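Local coordinates for cycloalternan-forming enzyme (Listeria monocytogenes serovar 1/2a, PDB 5F7U), which belongs to glycoside hydrolase family 31 and combines a TIM barrel with several beta domains, including a family 6 carbohydrate-binding module, at residues L367-E373 / M658-K664; D157-L163 / M332-I338; A975-D981 / G1038-F1044. The protein carries 1 engineered substitution. All coordinates share one frame; numbering follows the deposited sequence.

Contact 1 (L367-E373 / M658-K664); sequences LWMSANE and MQFHSEK. With MG (magnesium ion), chain J; GLC (alpha-D-glucopyranose), chain F; GLC (alpha-D-glucopyranose), chain B; GLC (alpha-D-glucopyranose), chain C.
W368 and Q659 pair in parallel register where the first and last strands of the TIM barrel meet and close it. The short strand segments run 20° apart. The Q659 backbone is bracketed by two bonds: W368 N donates to M658 O at 2.9 Å, and F660 N donates to W368 O at 3.1 Å. Beyond the strands, N372 N reaches S662 O.

F660 carries the apolar part. Its CG sits between the backbone N and the carbonyl carbon (chi1 68°), which turns the ring back toward M369. M369 CA lies over one ring face, and M369 CB packs 3.5 Å from F660 CZ. M369 SD makes an oblique Met-aromatic contact with the same ring. L367 CD1 meets M658 CG, and helix 687-700 covers both residues.

Polar groups follow. H661 ND1 makes a weak, strongly bent bond to S370 OG, 2.7 Å away. At the other ring nitrogen, H661 NE2 donates to O4 of the chain F glucose at 2.9 Å and also bonds its O3. N372 ND2 donates to O5 of the chain B glucose at 3.1 Å and is also bonded to E400. O6 of the chain C glucose donates to E663 OE2, which also bonds Y275; T636 bonds E663 OE1. E373 O binds magnesium at 2.2 Å, with D375, D379 and three waters. A water joins E373 OE1, S662 OG and K664 O, and S670 bonds E373 OE2.

Backbone bonds thus close the barrel, with L367, M369, M658 and F660 packed on one face. The loops beyond present some of the polar atoms that bind glucose and magnesium.

Contact 2 (D157-L163 / M332-I338); sequences DTLRMEL and MLDYYVI
R160 grips D334 side-on across an antiparallel strand pair, in the beta region that includes the galactose mutarotase-like domain. R160 NE donates to D334 OD1 and R160 NH2 to D334 OD2, both at 2.9 Å and both nearly straight. The carboxylate lies at the edge of the guanidinium, with the two planes 25° apart.

A chi1 of -171° and an extended chain out to NE lay R160 alongside Y336, the two pointing the same way. R160 CG lies over the Y336 ring face, 3.9 Å from its centroid. Y336 OH sits over the centre of one guanidinium face; E162 OE2 lies above the opposite face, near the rim. The arginine charge probably eases the closeness of the E162 and D334 carboxylates. H172 bonds E162 OE2, and N302 bonds D334 OD2.

The other sheet face is largely apolar. M161 CB lies over the Y335 ring, and L163 packs beside L333. L225 touches both leucines, and N240 bonds Y335 OH. Backbone bonds hold three hydrogen-bonded pairs: L159 with V337, M161 with Y335 and L163 with L333. M161 curls at its end, bringing CE to 3.5 Å from Y335 CE2 and 3.9 Å from V337 CG2.

Contact 3 (A975-D981 / G1038-F1044); sequences AVEFDID and GNNQVVF
E977 and Q1041 both extend with CG opposite the backbone N (chi1 178° and 177°), and this brings their polar ends together across two antiparallel strands. The strands belong to the family 6 carbohydrate-binding module, a beta-sandwich. Q1041 NE2 donates to E977 OE2 at 2.8 Å. The carboxylate oxygen lies in the amide plane of Q1041, but the nitrogen stands well above the carboxylate plane. The carboxylate and amide planes are steeply inclined to one another. V1043 CG2 packs against the E977 chain, 3.9 Å from its CG.

D979 and N1039 lie on the same sheet face. N1039 ND2 makes a weak bond to D979 OD1. D979 OD2 has a firmer outside partner, H947, a residue of a glycan pocket. This face also meets another domain, since P778 touches D979, D981 and N1039.

The opposite face is mostly apolar and faces the interior of the module. F978 CE1 comes within 3.5 Å of F1044 CD1, with the ring planes 73° apart in an oblique pair. I980 CD1 packs against V1042 CG2 at 3.7 Å. Strand 1054-1062 covers F978, I980 and F1044, with V1059 touching all three.

Paired backbone bonds join V976 with F1044, F978 with V1042 and I980 with N1040. The shortest, F978 N to V1042 O, is 2.7 Å. N1040 adds a side-chain bond at its end of the pairing, and N1009 and the backbone of Q1036 hold its OD1. I980 O is gripped twice by one residue: N1040 N at 2.8 Å and N1040 ND2 at 3.1 Å, from opposite faces of the carbonyl plane.

In the fold
The three contacts share no strands and do not touch; their centres lie 42 to 51 Å apart. They follow one another along the chain in the order contact 2, contact 1, contact 3. Contacts 1 and 2 are buried, whereas contact 3 lies farthest from the chain centre and is only partly buried. Contact 1 is parallel and alone among them binds sugar and metal directly. Contacts 2 and 3 are antiparallel, each with one mainly apolar and one more polar face. The polar face of contact 2 is a salt-bridge network, largely buried. That of contact 3 relies on amides and carboxylates, some of them next to a neighbouring domain.

Contact 1 (L367-E373 / M658-K664)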
# COMPACT_ATOMS: atom_id res chain seq x y z
N LEU A 367 6.23 6.51 15.35
CA LEU A 367 5.16 7.47 15.11
C LEU A 367 5.71 8.78 14.51
O LEU A 367 6.70 9.31 15.02
CB LEU A 367 4.41 7.80 16.40
CG LEU A 367 3.35 8.92 16.38
CD1 LEU A 367 2.19 8.54 15.46
CD2 LEU A 367 2.87 9.17 17.81
N TRP A 368 5.03 9.27 13.47
CA TRP A 368 5.28 10.60 12.92
C TRP A 368 4.26 11.59 13.43
O TRP A 368 3.07 11.33 13.34
CB TRP A 368 5.16 10.59 11.40
CG TRP A 368 6.20 9.81 10.67
CD1 TRP A 368 6.38 8.46 10.70
CD2 TRP A 368 7.15 10.34 9.75
NE1 TRP A 368 7.43 8.11 9.85
CE2 TRP A 368 7.93 9.25 9.27
CE3 TRP A 368 7.46 11.64 9.31
CZ2 TRP A 368 8.97 9.41 8.35
CZ3 TRP A 368 8.53 11.80 8.38
CH2 TRP A 368 9.25 10.68 7.91
N MET A 369 4.74 12.74 13.93
CA MET A 369 3.85 13.84 14.38
C MET A 369 3.87 14.98 13.39
O MET A 369 4.94 15.41 12.95
CB MET A 369 4.34 14.39 15.73
CG MET A 369 4.59 13.29 16.75
SD MET A 369 4.54 13.89 18.45
CE MET A 369 5.76 15.21 18.38
N SER A 370 2.70 15.52 13.08
CA SER A 370 2.60 16.56 12.06
C SER A 370 1.36 17.40 12.36
O SER A 370 0.39 16.87 12.90
CB SER A 370 2.48 15.92 10.67
OG SER A 370 2.30 16.90 9.65
N ALA A 371 1.39 18.68 11.99
CA ALA A 371 0.22 19.57 12.04
C ALA A 371 0.55 20.80 11.24
O ALA A 371 1.55 21.47 11.51
CB ALA A 371 -0.15 19.96 13.47
N ASN A 372 -0.31 21.13 10.27
CA ASN A 372 -0.05 22.31 9.46
C ASN A 372 0.03 23.58 10.32
O ASN A 372 0.75 24.52 9.96
CB ASN A 372 -1.09 22.47 8.35
CG ASN A 372 -0.70 23.54 7.36
OD1 ASN A 372 -1.21 24.68 7.42
ND2 ASN A 372 0.23 23.21 6.46
N GLU A 373 -0.70 23.61 11.44
CA GLU A 373 -0.71 24.79 12.32
C GLU A 373 0.61 25.11 13.05
O GLU A 373 0.76 26.22 13.59
CB GLU A 373 -1.86 24.72 13.32
CG GLU A 373 -1.73 23.64 14.39
CD GLU A 373 -3.02 23.44 15.16
OE1 GLU A 373 -4.01 22.91 14.58
OE2 GLU A 373 -3.05 23.80 16.36
N MET A 658 2.92 4.93 10.64
CA MET A 658 1.95 5.52 11.57
C MET A 658 2.21 7.02 11.67
O MET A 658 3.34 7.44 11.98
CB MET A 658 2.11 4.88 12.96
CG MET A 658 1.02 5.29 13.94
SD MET A 658 1.38 4.67 15.59
CE MET A 658 -0.18 5.13 16.36
N GLN A 659 1.18 7.84 11.37
CA GLN A 659 1.38 9.30 11.26
C GLN A 659 0.06 10.03 11.53
O GLN A 659 -0.96 9.68 10.93
CB GLN A 659 1.86 9.66 9.84
CG GLN A 659 2.17 11.15 9.56
CD GLN A 659 1.19 11.86 8.63
OE1 GLN A 659 1.47 12.97 8.18
NE2 GLN A 659 0.04 11.24 8.33
N PHE A 660 0.09 11.02 12.43
CA PHE A 660 -1.07 11.96 12.56
C PHE A 660 -0.75 13.28 11.92
O PHE A 660 0.42 13.68 11.83
CB PHE A 660 -1.61 12.10 14.02
CG PHE A 660 -0.66 12.79 14.99
CD1 PHE A 660 -0.51 14.19 14.98
CD2 PHE A 660 0.04 12.05 15.96
CE1 PHE A 660 0.34 14.83 15.89
CE2 PHE A 660 0.90 12.68 16.87
CZ PHE A 660 1.04 14.07 16.85
N HIS A 661 -1.80 13.98 11.48
CA HIS A 661 -1.63 15.20 10.69
C HIS A 661 -2.94 15.99 10.71
O HIS A 661 -4.03 15.43 10.98
CB HIS A 661 -1.21 14.83 9.24
CG HIS A 661 -0.98 16.01 8.35
ND1 HIS A 661 -0.20 17.09 8.72
CD2 HIS A 661 -1.44 16.29 7.10
CE1 HIS A 661 -0.19 17.99 7.74
NE2 HIS A 661 -0.93 17.52 6.74
N SER A 662 -2.84 17.30 10.45
CA SER A 662 -4.02 18.14 10.38
C SER A 662 -3.84 19.25 9.35
O SER A 662 -2.74 19.77 9.18
CB SER A 662 -4.38 18.73 11.76
OG SER A 662 -3.26 19.41 12.32
N GLU A 663 -4.94 19.62 8.72
CA GLU A 663 -4.94 20.58 7.63
C GLU A 663 -4.82 22.07 8.01
O GLU A 663 -4.11 22.84 7.35
CB GLU A 663 -6.23 20.40 6.84
CG GLU A 663 -6.31 21.31 5.63
CD GLU A 663 -7.65 21.24 4.93
OE1 GLU A 663 -8.70 21.53 5.56
OE2 GLU A 663 -7.62 20.90 3.73
N LYS A 664 -5.57 22.50 9.02
CA LYS A 664 -5.81 23.95 9.21
C LYS A 664 -4.55 24.70 9.65
O LYS A 664 -3.75 24.19 10.45
CB LYS A 664 -6.97 24.20 10.17
CG LYS A 664 -8.34 23.67 9.70
CD LYS A 664 -8.78 24.29 8.38
CE LYS A 664 -10.22 23.92 8.06
NZ LYS A 664 -10.37 23.46 6.65
MG MG J . 0.90 27.96 14.92
C1 GLC F . -1.46 19.35 0.67
C2 GLC F . -1.17 18.06 1.47
C3 GLC F . -1.47 18.20 2.98
C4 GLC F . -0.77 19.44 3.55
C5 GLC F . -0.94 20.67 2.64
C6 GLC F . -0.13 21.88 3.08
O2 GLC F . -1.79 16.94 0.85
O3 GLC F . -1.03 17.05 3.71
O4 GLC F . -1.29 19.75 4.86
O5 GLC F . -0.65 20.40 1.25
O6 GLC F . -0.56 22.97 2.24
C1 GLC B . -0.77 24.17 3.02
C2 GLC B . -1.32 25.28 2.12
C3 GLC B . -0.22 25.88 1.24
C4 GLC B . 0.99 26.30 2.07
C5 GLC B . 1.47 25.07 2.86
C6 GLC B . 2.73 25.31 3.68
O2 GLC B . -2.35 24.76 1.27
O3 GLC B . -0.73 27.01 0.51
O4 GLC B . 2.01 26.79 1.19
O5 GLC B . 0.41 24.61 3.71
O6 GLC B . 2.42 26.18 4.77
C1 GLC C . -5.57 21.99 -1.71
C2 GLC C . -4.38 21.34 -2.43
C3 GLC C . -3.78 20.19 -1.62
C4 GLC C . -3.34 20.67 -0.23
C5 GLC C . -4.56 21.33 0.44
C6 GLC C . -4.26 21.95 1.79
O1 GLC C . -6.69 21.10 -1.72
O2 GLC C . -4.81 20.86 -3.70
O3 GLC C . -2.70 19.61 -2.35
O4 GLC C . -2.89 19.57 0.60
O5 GLC C . -5.22 22.34 -0.36
O6 GLC C . -4.84 21.05 2.73
O HOH W 1 -2.19 17.20 13.60
O HOH W 2 2.88 15.13 7.53
O HOH W 3 -3.30 21.96 12.08
O HOH W 4 -0.39 26.77 16.45
O HOH W 5 0.89 29.52 16.47
O HOH W 6 -0.62 28.83 13.38

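Contact 2 (D157-L163 / M332-I338)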
# COMPACT_ATOMS: atom_id res chain seq x y z
N ASP A 157 9.47 -17.49 -15.52
CA ASP A 157 8.06 -17.33 -15.13
C ASP A 157 7.42 -15.97 -15.48
O ASP A 157 6.34 -15.67 -14.99
CB ASP A 157 7.88 -17.64 -13.62
CG ASP A 157 8.72 -16.75 -12.72
OD1 ASP A 157 9.35 -15.77 -13.18
OD2 ASP A 157 8.78 -17.04 -11.50
N THR A 158 8.10 -15.16 -16.30
CA THR A 158 7.65 -13.79 -16.58
C THR A 158 7.85 -13.53 -18.08
O THR A 158 8.98 -13.45 -18.55
CB THR A 158 8.42 -12.76 -15.73
OG1 THR A 158 8.16 -13.01 -14.34
CG2 THR A 158 7.98 -11.31 -16.05
N LEU A 159 6.73 -13.44 -18.80
CA LEU A 159 6.73 -13.30 -20.26
C LEU A 159 6.58 -11.84 -20.66
O LEU A 159 5.72 -11.15 -20.12
CB LEU A 159 5.59 -14.13 -20.85
CG LEU A 159 5.27 -13.99 -22.35
CD1 LEU A 159 6.39 -14.61 -23.19
CD2 LEU A 159 3.93 -14.65 -22.67
N ARG A 160 7.40 -11.39 -21.60
CA ARG A 160 7.31 -10.03 -22.11
C ARG A 160 6.85 -10.06 -23.56
O ARG A 160 7.42 -10.79 -24.38
CB ARG A 160 8.69 -9.34 -22.04
CG ARG A 160 8.65 -7.86 -22.34
CD ARG A 160 10.08 -7.35 -22.38
NE ARG A 160 10.15 -5.91 -22.48
CZ ARG A 160 11.29 -5.23 -22.41
NH1 ARG A 160 12.46 -5.88 -22.25
NH2 ARG A 160 11.27 -3.90 -22.47
N MET A 161 5.85 -9.26 -23.88
CA MET A 161 5.36 -9.09 -25.26
C MET A 161 5.67 -7.71 -25.77
O MET A 161 5.37 -6.74 -25.10
CB MET A 161 3.84 -9.22 -25.28
CG MET A 161 3.35 -10.56 -25.74
SD MET A 161 3.66 -11.77 -24.48
CE MET A 161 2.32 -11.32 -23.36
N GLU A 162 6.24 -7.63 -26.98
CA GLU A 162 6.56 -6.34 -27.57
C GLU A 162 6.03 -6.34 -28.99
O GLU A 162 6.42 -7.17 -29.82
CB GLU A 162 8.06 -6.07 -27.54
CG GLU A 162 8.61 -5.83 -26.14
CD GLU A 162 10.12 -5.78 -26.13
OE1 GLU A 162 10.78 -6.84 -26.13
OE2 GLU A 162 10.64 -4.65 -26.16
N LEU A 163 5.07 -5.45 -29.24
CA LEU A 163 4.42 -5.42 -30.55
C LEU A 163 4.92 -4.20 -31.32
O LEU A 163 4.84 -3.06 -30.82
CB LEU A 163 2.89 -5.36 -30.40
CG LEU A 163 2.13 -5.17 -31.72
CD1 LEU A 163 2.12 -6.46 -32.56
CD2 LEU A 163 0.72 -4.67 -31.42
N MET A 332 6.89 0.85 -29.57
CA MET A 332 6.23 -0.46 -29.43
C MET A 332 5.31 -0.54 -28.20
O MET A 332 5.57 0.09 -27.18
CB MET A 332 7.28 -1.57 -29.31
CG MET A 332 8.04 -1.84 -30.59
SD MET A 332 8.98 -3.38 -30.45
CE MET A 332 10.28 -2.84 -29.35
N LEU A 333 4.26 -1.34 -28.30
CA LEU A 333 3.51 -1.76 -27.12
C LEU A 333 4.36 -2.79 -26.39
O LEU A 333 4.90 -3.70 -27.00
CB LEU A 333 2.16 -2.37 -27.54
CG LEU A 333 1.37 -3.11 -26.44
CD1 LEU A 333 0.89 -2.13 -25.36
CD2 LEU A 333 0.18 -3.85 -27.03
N ASP A 334 4.47 -2.65 -25.07
CA ASP A 334 5.39 -3.45 -24.26
C ASP A 334 4.65 -3.84 -22.98
O ASP A 334 4.33 -2.97 -22.16
CB ASP A 334 6.63 -2.60 -23.98
CG ASP A 334 7.71 -3.33 -23.19
OD1 ASP A 334 7.60 -4.53 -22.88
OD2 ASP A 334 8.71 -2.65 -22.86
N TYR A 335 4.35 -5.13 -22.81
CA TYR A 335 3.66 -5.56 -21.58
C TYR A 335 4.12 -6.93 -21.10
O TYR A 335 4.69 -7.71 -21.87
CB TYR A 335 2.12 -5.47 -21.70
CG TYR A 335 1.47 -6.46 -22.65
CD1 TYR A 335 1.46 -6.22 -24.02
CD2 TYR A 335 0.84 -7.63 -22.17
CE1 TYR A 335 0.87 -7.12 -24.92
CE2 TYR A 335 0.25 -8.54 -23.05
CZ TYR A 335 0.26 -8.27 -24.42
OH TYR A 335 -0.30 -9.12 -25.34
N TYR A 336 3.90 -7.20 -19.82
CA TYR A 336 4.38 -8.43 -19.22
C TYR A 336 3.22 -9.20 -18.62
O TYR A 336 2.31 -8.59 -18.03
CB TYR A 336 5.37 -8.14 -18.10
CG TYR A 336 6.63 -7.40 -18.46
CD1 TYR A 336 6.64 -6.00 -18.64
CD2 TYR A 336 7.86 -8.08 -18.52
CE1 TYR A 336 7.83 -5.32 -18.95
CE2 TYR A 336 9.04 -7.41 -18.82
CZ TYR A 336 9.02 -6.04 -19.02
OH TYR A 336 10.23 -5.43 -19.29
N VAL A 337 3.26 -10.52 -18.77
CA VAL A 337 2.40 -11.40 -17.98
C VAL A 337 3.33 -12.13 -16.99
O VAL A 337 4.22 -12.85 -17.39
CB VAL A 337 1.60 -12.40 -18.86
CG1 VAL A 337 0.79 -13.36 -17.98
CG2 VAL A 337 0.71 -11.63 -19.84
N ILE A 338 3.06 -11.91 -15.71
CA ILE A 338 3.98 -12.25 -14.63
C ILE A 338 3.39 -13.38 -13.82
O ILE A 338 2.28 -13.25 -13.28
CB ILE A 338 4.22 -11.02 -13.73
CG1 ILE A 338 4.68 -9.81 -14.59
CG2 ILE A 338 5.24 -11.35 -12.65
CD1 ILE A 338 4.88 -8.53 -13.79
O HOH W 7 9.74 -2.21 -25.82

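Contact 3 (A975-D981 / G1038-F1044)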
# COMPACT_ATOMS: atom_id res chain seq x y z
N ALA A 975 -24.37 -24.97 28.38
CA ALA A 975 -23.34 -25.55 27.50
C ALA A 975 -22.10 -24.67 27.37
O ALA A 975 -22.19 -23.44 27.46
CB ALA A 975 -23.93 -25.85 26.12
N VAL A 976 -20.95 -25.33 27.16
CA VAL A 976 -19.69 -24.66 26.82
C VAL A 976 -19.20 -25.32 25.53
O VAL A 976 -18.99 -26.54 25.49
CB VAL A 976 -18.62 -24.81 27.95
CG1 VAL A 976 -17.33 -24.07 27.59
CG2 VAL A 976 -19.14 -24.28 29.28
N GLU A 977 -19.06 -24.53 24.47
CA GLU A 977 -18.65 -25.04 23.15
C GLU A 977 -17.26 -24.52 22.79
O GLU A 977 -16.99 -23.32 22.89
CB GLU A 977 -19.69 -24.68 22.08
CG GLU A 977 -19.32 -25.14 20.66
CD GLU A 977 -20.44 -24.96 19.63
OE1 GLU A 977 -21.58 -24.60 19.98
OE2 GLU A 977 -20.17 -25.20 18.43
N PHE A 978 -16.39 -25.45 22.38
CA PHE A 978 -15.02 -25.16 21.98
C PHE A 978 -14.83 -25.43 20.49
O PHE A 978 -15.46 -26.35 19.91
CB PHE A 978 -14.02 -26.07 22.71
CG PHE A 978 -13.96 -25.87 24.21
CD1 PHE A 978 -14.84 -26.55 25.06
CD2 PHE A 978 -12.98 -25.05 24.78
CE1 PHE A 978 -14.76 -26.39 26.45
CE2 PHE A 978 -12.90 -24.88 26.17
CZ PHE A 978 -13.80 -25.55 27.00
N ASP A 979 -13.93 -24.66 19.89
CA ASP A 979 -13.47 -24.87 18.53
C ASP A 979 -12.06 -25.40 18.68
O ASP A 979 -11.16 -24.65 19.08
CB ASP A 979 -13.46 -23.55 17.76
CG ASP A 979 -14.84 -22.91 17.64
OD1 ASP A 979 -15.76 -23.57 17.12
OD2 ASP A 979 -14.99 -21.73 18.04
N ILE A 980 -11.85 -26.69 18.41
CA ILE A 980 -10.58 -27.32 18.75
C ILE A 980 -9.86 -27.89 17.54
O ILE A 980 -10.46 -28.57 16.71
CB ILE A 980 -10.76 -28.39 19.85
CG1 ILE A 980 -11.07 -27.68 21.17
CG2 ILE A 980 -9.51 -29.28 19.97
CD1 ILE A 980 -11.47 -28.58 22.31
N ASP A 981 -8.57 -27.59 17.44
CA ASP A 981 -7.73 -28.21 16.42
C ASP A 981 -7.10 -29.52 16.86
O ASP A 981 -6.75 -29.69 18.03
CB ASP A 981 -6.64 -27.23 15.97
CG ASP A 981 -7.17 -26.16 15.05
OD1 ASP A 981 -8.05 -26.48 14.21
OD2 ASP A 981 -6.71 -25.00 15.17
N GLY A 1038 -9.09 -29.79 10.58
CA GLY A 1038 -9.87 -28.57 10.63
C GLY A 1038 -10.38 -28.31 12.04
O GLY A 1038 -9.83 -28.79 13.03
N ASN A 1039 -11.47 -27.55 12.08
CA ASN A 1039 -12.09 -27.16 13.32
C ASN A 1039 -12.96 -28.32 13.84
O ASN A 1039 -13.89 -28.78 13.15
CB ASN A 1039 -12.90 -25.90 13.05
CG ASN A 1039 -13.47 -25.28 14.30
OD1 ASN A 1039 -13.35 -25.83 15.39
ND2 ASN A 1039 -14.09 -24.12 14.15
N ASN A 1040 -12.67 -28.79 15.05
CA ASN A 1040 -13.49 -29.82 15.68
C ASN A 1040 -14.44 -29.16 16.65
O ASN A 1040 -14.02 -28.35 17.48
CB ASN A 1040 -12.62 -30.83 16.44
CG ASN A 1040 -11.78 -31.69 15.50
OD1 ASN A 1040 -12.20 -32.77 15.13
ND2 ASN A 1040 -10.60 -31.20 15.11
N GLN A 1041 -15.72 -29.48 16.52
CA GLN A 1041 -16.74 -28.92 17.41
C GLN A 1041 -16.78 -29.76 18.66
O GLN A 1041 -17.14 -30.93 18.60
CB GLN A 1041 -18.12 -28.91 16.72
CG GLN A 1041 -19.24 -28.39 17.63
CD GLN A 1041 -20.63 -28.47 17.02
OE1 GLN A 1041 -21.07 -29.53 16.54
NE2 GLN A 1041 -21.36 -27.35 17.06
N VAL A 1042 -16.40 -29.16 19.80
CA VAL A 1042 -16.39 -29.88 21.08
C VAL A 1042 -17.35 -29.19 22.04
O VAL A 1042 -17.09 -28.07 22.48
CB VAL A 1042 -14.96 -29.99 21.66
CG1 VAL A 1042 -14.95 -30.71 23.01
CG2 VAL A 1042 -14.03 -30.70 20.68
N VAL A 1043 -18.46 -29.86 22.34
CA VAL A 1043 -19.53 -29.27 23.16
C VAL A 1043 -19.64 -30.02 24.48
O VAL A 1043 -19.88 -31.23 24.51
CB VAL A 1043 -20.91 -29.29 22.45
CG1 VAL A 1043 -21.95 -28.53 23.27
CG2 VAL A 1043 -20.83 -28.72 21.03
N PHE A 1044 -19.47 -29.29 25.58
CA PHE A 1044 -19.78 -29.80 26.90
C PHE A 1044 -21.19 -29.33 27.25
O PHE A 1044 -21.52 -28.16 27.08
CB PHE A 1044 -18.78 -29.27 27.93
CG PHE A 1044 -17.41 -29.86 27.80
CD1 PHE A 1044 -16.53 -29.42 26.80
CD2 PHE A 1044 -16.99 -30.84 28.70
CE1 PHE A 1044 -15.25 -29.98 26.69
CE2 PHE A 1044 -15.71 -31.39 28.59
CZ PHE A 1044 -14.84 -30.97 27.59